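Local structure of synaptonemal complex protein 2 (Mus musculus, 5IWZ) at residues G214-E217 with L218-G221; E261-C264 with R265-L268. The protein forms a major part of the axial and lateral elements of synaptonemal complexes and is required for normal chromosome synapsis in meiosis. All coordinates share one frame; numbering follows the deposited sequence.

Contact 1 of 2, residues G214-E217 with L218-G221; sequences GDYE and LQVG
The Tyr216 ring is approached obliquely by two residues of the next helical turn, Val220 along its CD1-CE1 side and the Gln219 amide near CD2, where this short run forms the N-terminal turn of helix 216-229, with Asp215 as its N-cap. Val220 CG2 lies 3.2 Å from Tyr216 CE1, close for two carbons, and 3.5 Å from CZ, so the methyl is pressed tightly against the phenol. The amide plane of Gln219 stands 77° from the ring, with OE1 3.8 Å from Tyr216 CD2. Its NE2 is bonded to Asn272 OD1 and Ile210 O, two partners that limit rotation of the amide. The guanidinium of Arg265 adds a cation-pi contact to the ring.

At the cap, the Asp215 carboxylate uses the anti lone pair of OD2 to accept Leu218 N at 2.9 Å. With CG anti to the backbone N (chi1 -177°), the carboxylate lies on the side of the following turn, and OD2 reaches forward to the amide of Leu218. Gln173 donates to the same oxygen, while OD1 pairs with Ser315; the carboxylate thus joins the helix start to helix 169-185 and to a residue of the Spt16M-like domain. A negative charge placed here would be expected to interact favourably with the helix dipole. The leucine side chain crosses that of the aspartate, and its CG sits 3.6 Å from Asp215 OD2. Gly214, with positive phi, leads out of the previous helix into the cap. Regular helical bonding then follows, Gln219 N meeting Asp215 O at 3.0 Å and Gly221 N meeting Glu217 O at 3.1 Å.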
loop_
_atom_site.group_PDB
_atom_site.type_symbol
_atom_site.label_atom_id
_atom_site.label_comp_id
_atom_site.label_asym_id
_atom_site.label_seq_id
_atom_site.Cartn_x
_atom_site.Cartn_y
_atom_site.Cartn_z
ATOM N N GLY A 214 -12.672 6.498 3.715
ATOM C CA GLY A 214 -12.337 6.783 5.099
ATOM C C GLY A 214 -10.876 6.652 5.452
ATOM O O GLY A 214 -10.549 6.260 6.582
ATOM N N ASP A 215 -9.988 6.971 4.513
ATOM C CA ASP A 215 -8.545 6.952 4.732
ATOM C C ASP A 215 -7.928 7.971 3.786
ATOM O O ASP A 215 -8.075 7.842 2.567
ATOM C CB ASP A 215 -7.945 5.563 4.470
ATOM C CG ASP A 215 -6.453 5.520 4.775
ATOM O OD1 ASP A 215 -6.113 5.376 5.976
ATOM O OD2 ASP A 215 -5.627 5.670 3.836
ATOM N N TYR A 216 -7.248 8.983 4.335
ATOM C CA TYR A 216 -6.732 10.059 3.492
ATOM C C TYR A 216 -5.693 9.544 2.492
ATOM O O TYR A 216 -5.675 9.972 1.328
ATOM C CB TYR A 216 -6.144 11.175 4.359
ATOM C CG TYR A 216 -5.720 12.338 3.515
ATOM C CD1 TYR A 216 -4.421 12.455 3.069
ATOM C CD2 TYR A 216 -6.650 13.269 3.076
ATOM C CE1 TYR A 216 -4.051 13.504 2.270
ATOM C CE2 TYR A 216 -6.293 14.289 2.258
ATOM C CZ TYR A 216 -4.991 14.393 1.852
ATOM O OH TYR A 216 -4.601 15.408 1.049
ATOM N N GLU A 217 -4.817 8.633 2.924
ATOM C CA GLU A 217 -3.792 8.114 2.013
ATOM C C GLU A 217 -4.416 7.393 0.817
ATOM O O GLU A 217 -3.960 7.540 -0.322
ATOM C CB GLU A 217 -2.843 7.166 2.757
ATOM C CG GLU A 217 -1.878 6.417 1.807
ATOM C CD GLU A 217 -0.816 5.571 2.534
ATOM O OE1 GLU A 217 -0.519 5.831 3.717
ATOM O OE2 GLU A 217 -0.254 4.650 1.904
ATOM N N LEU A 218 -5.460 6.610 1.056
ATOM C CA LEU A 218 -6.140 5.958 -0.052
ATOM C C LEU A 218 -6.865 6.975 -0.928
ATOM O O LEU A 218 -6.901 6.819 -2.153
ATOM C CB LEU A 218 -7.099 4.896 0.481
ATOM C CG LEU A 218 -6.447 3.616 0.998
ATOM C CD1 LEU A 218 -7.509 2.773 1.656
ATOM C CD2 LEU A 218 -5.752 2.797 -0.153
ATOM N N GLN A 219 -7.428 8.034 -0.326
ATOM C CA GLN A 219 -8.079 9.072 -1.125
ATOM C C GLN A 219 -7.099 9.690 -2.113
ATOM O O GLN A 219 -7.420 9.872 -3.296
ATOM C CB GLN A 219 -8.678 10.165 -0.229
ATOM C CG GLN A 219 -9.998 9.818 0.466
ATOM C CD GLN A 219 -10.600 11.015 1.227
ATOM O OE1 GLN A 219 -9.906 11.696 1.971
ATOM N NE2 GLN A 219 -11.893 11.275 1.015
ATOM N N VAL A 220 -5.892 10.016 -1.648
ATOM C CA VAL A 220 -4.901 10.635 -2.525
ATOM C C VAL A 220 -4.474 9.663 -3.614
ATOM O O VAL A 220 -4.386 10.029 -4.791
ATOM C CB VAL A 220 -3.678 11.126 -1.726
ATOM C CG1 VAL A 220 -2.659 11.781 -2.677
ATOM C CG2 VAL A 220 -4.089 12.070 -0.620
ATOM N N GLY A 221 -4.178 8.414 -3.239
ATOM C CA GLY A 221 -3.722 7.447 -4.228
ATOM C C GLY A 221 -4.743 7.186 -5.320
ATOM O O GLY A 221 -4.385 6.987 -6.486
#

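Contact 2 of 2, residues E261-C264 with R265-L268; sequences ETDC and RIFL
Cys264 and Leu268, one turn apart on helix 260-274, share the main apolar contact of this stretch: the sulfur SG of Cys264 lies 3.8 Å from CD1 of Leu268. With the sulfur anti to the backbone N (chi1 -169°), it runs forward along the helix toward that methyl. Leu268 also leans on the backbone behind it, its CG 3.3 Å from Cys264 O. Ile266 and Asp263 lie side by side and point the same way, with Ile266 CD1 4.0 Å from Asp263 OD1. The CG1 of the same isoleucine rests 3.4 Å from Thr262 O.

Among backbone hydrogen bonds, the i to i+4 pattern is unbroken but uneven. Phe267 N to Asp263 O is 2.8 Å and Leu268 N to Cys264 O is 2.9 Å, whereas Arg265 N to Glu261 O, at 3.4 Å, is weak. Ile266 N completes the set on Thr262 O.

The Phe267 ring meets that of Phe252 edge-to-face, and Cys264 O lies at the edge of the Phe267 ring, near its plane.

The charged groups find their partners beyond this stretch. Asp263 OD2 forms a salt bridge with Lys256, and the bent Arg265 chain brings NH2 into a salt bridge with Asp310 while NH1 bonds to Asn269 on the next turn. The chemistry is therefore divided round the helix: sulfur and hydrocarbon from Cys264 and Leu268 pack against helix 216-229, while the buried guanidinium meets an acidic residue of strand 308-312, a pairing that would be expected to offset the buried charge and that ties this helix to the strand.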
loop_
_atom_site.group_PDB
_atom_site.type_symbol
_atom_site.label_atom_id
_atom_site.label_comp_id
_atom_site.label_asym_id
_atom_site.label_seq_id
_atom_site.Cartn_x
_atom_site.Cartn_y
_atom_site.Cartn_z
ATOM N N GLU A 261 0.124 17.677 -6.010
ATOM C CA GLU A 261 0.176 17.328 -4.591
ATOM C C GLU A 261 -0.597 18.322 -3.725
ATOM O O GLU A 261 -1.323 17.922 -2.802
ATOM C CB GLU A 261 1.631 17.243 -4.126
ATOM C CG GLU A 261 2.448 16.149 -4.792
ATOM C CD GLU A 261 2.005 14.747 -4.386
ATOM O OE1 GLU A 261 1.381 14.050 -5.219
ATOM O OE2 GLU A 261 2.280 14.343 -3.233
ATOM N N THR A 262 -0.448 19.622 -3.996
ATOM C CA THR A 262 -1.158 20.608 -3.189
ATOM C C THR A 262 -2.599 20.784 -3.658
ATOM O O THR A 262 -3.497 20.992 -2.833
ATOM C CB THR A 262 -0.423 21.951 -3.195
ATOM O OG1 THR A 262 -0.127 22.338 -4.542
ATOM C CG2 THR A 262 0.874 21.851 -2.385
ATOM N N ASP A 263 -2.854 20.695 -4.967
ATOM C CA ASP A 263 -4.243 20.782 -5.418
ATOM C C ASP A 263 -5.045 19.586 -4.928
ATOM O O ASP A 263 -6.242 19.708 -4.637
ATOM C CB ASP A 263 -4.337 20.897 -6.943
ATOM C CG ASP A 263 -3.947 22.287 -7.474
ATOM O OD1 ASP A 263 -4.070 23.299 -6.744
ATOM O OD2 ASP A 263 -3.554 22.359 -8.657
ATOM N N CYS A 264 -4.399 18.425 -4.807
ATOM C CA CYS A 264 -5.111 17.247 -4.327
ATOM C C CYS A 264 -5.538 17.414 -2.867
ATOM O O CYS A 264 -6.662 17.051 -2.499
ATOM C CB CYS A 264 -4.244 16.006 -4.517
ATOM S SG CYS A 264 -5.152 14.501 -4.263
ATOM N N ARG A 265 -4.661 17.979 -2.030
ATOM C CA ARG A 265 -5.051 18.361 -0.669
ATOM C C ARG A 265 -6.246 19.318 -0.682
ATOM O O ARG A 265 -7.213 19.146 0.074
ATOM C CB ARG A 265 -3.851 18.990 0.062
ATOM C CG ARG A 265 -4.186 19.738 1.378
ATOM C CD ARG A 265 -4.864 18.845 2.437
ATOM N NE ARG A 265 -3.942 17.876 3.035
ATOM C CZ ARG A 265 -4.270 16.986 3.963
ATOM N NH1 ARG A 265 -5.512 16.908 4.432
ATOM N NH2 ARG A 265 -3.344 16.165 4.433
ATOM N N ILE A 266 -6.205 20.332 -1.542
ATOM C CA ILE A 266 -7.316 21.280 -1.600
ATOM C C ILE A 266 -8.612 20.552 -1.960
ATOM O O ILE A 266 -9.628 20.671 -1.261
ATOM C CB ILE A 266 -6.991 22.427 -2.580
ATOM C CG1 ILE A 266 -5.885 23.316 -2.001
ATOM C CG2 ILE A 266 -8.245 23.265 -2.921
ATOM C CD1 ILE A 266 -5.242 24.237 -3.018
ATOM N N PHE A 267 -8.574 19.732 -3.016
ATOM C CA PHE A 267 -9.771 19.008 -3.445
ATOM C C PHE A 267 -10.311 18.113 -2.333
ATOM O O PHE A 267 -11.516 18.129 -2.032
ATOM C CB PHE A 267 -9.464 18.189 -4.702
ATOM C CG PHE A 267 -10.503 17.131 -5.018
ATOM C CD1 PHE A 267 -11.727 17.478 -5.584
ATOM C CD2 PHE A 267 -10.242 15.781 -4.774
ATOM C CE1 PHE A 267 -12.686 16.503 -5.899
ATOM C CE2 PHE A 267 -11.189 14.790 -5.081
ATOM C CZ PHE A 267 -12.408 15.144 -5.649
ATOM N N LEU A 268 -9.435 17.336 -1.692
ATOM C CA LEU A 268 -9.921 16.377 -0.704
ATOM C C LEU A 268 -10.470 17.085 0.527
ATOM O O LEU A 268 -11.465 16.636 1.112
ATOM C CB LEU A 268 -8.805 15.405 -0.323
ATOM C CG LEU A 268 -8.439 14.501 -1.494
ATOM C CD1 LEU A 268 -7.222 13.664 -1.155
ATOM C CD2 LEU A 268 -9.639 13.622 -1.872
#

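How the contacts relate
Contacts 1 and 2 belong to two helices, 216-229 and 260-274, that pack against each other; the contact centres are about 12 Å apart. Leu268 of contact 2 is the shared point, with CD1 3.6 Å from Val220 CG2 and also 3.6 Å from Tyr216 CE2, and 3.9 Å from Gln219 CB. The second link is the cation-pi pair of Arg265 and Tyr216, in which Arg265 NE packs 3.2 Å from Tyr216 OH. Both contacts reach strand 308-312, contact 1 through Asp215 on Asn312 and contact 2 through Arg265 on Asp310. They therefore lie where the helical part of this N-terminal fragment meets the Spt16M-like domain.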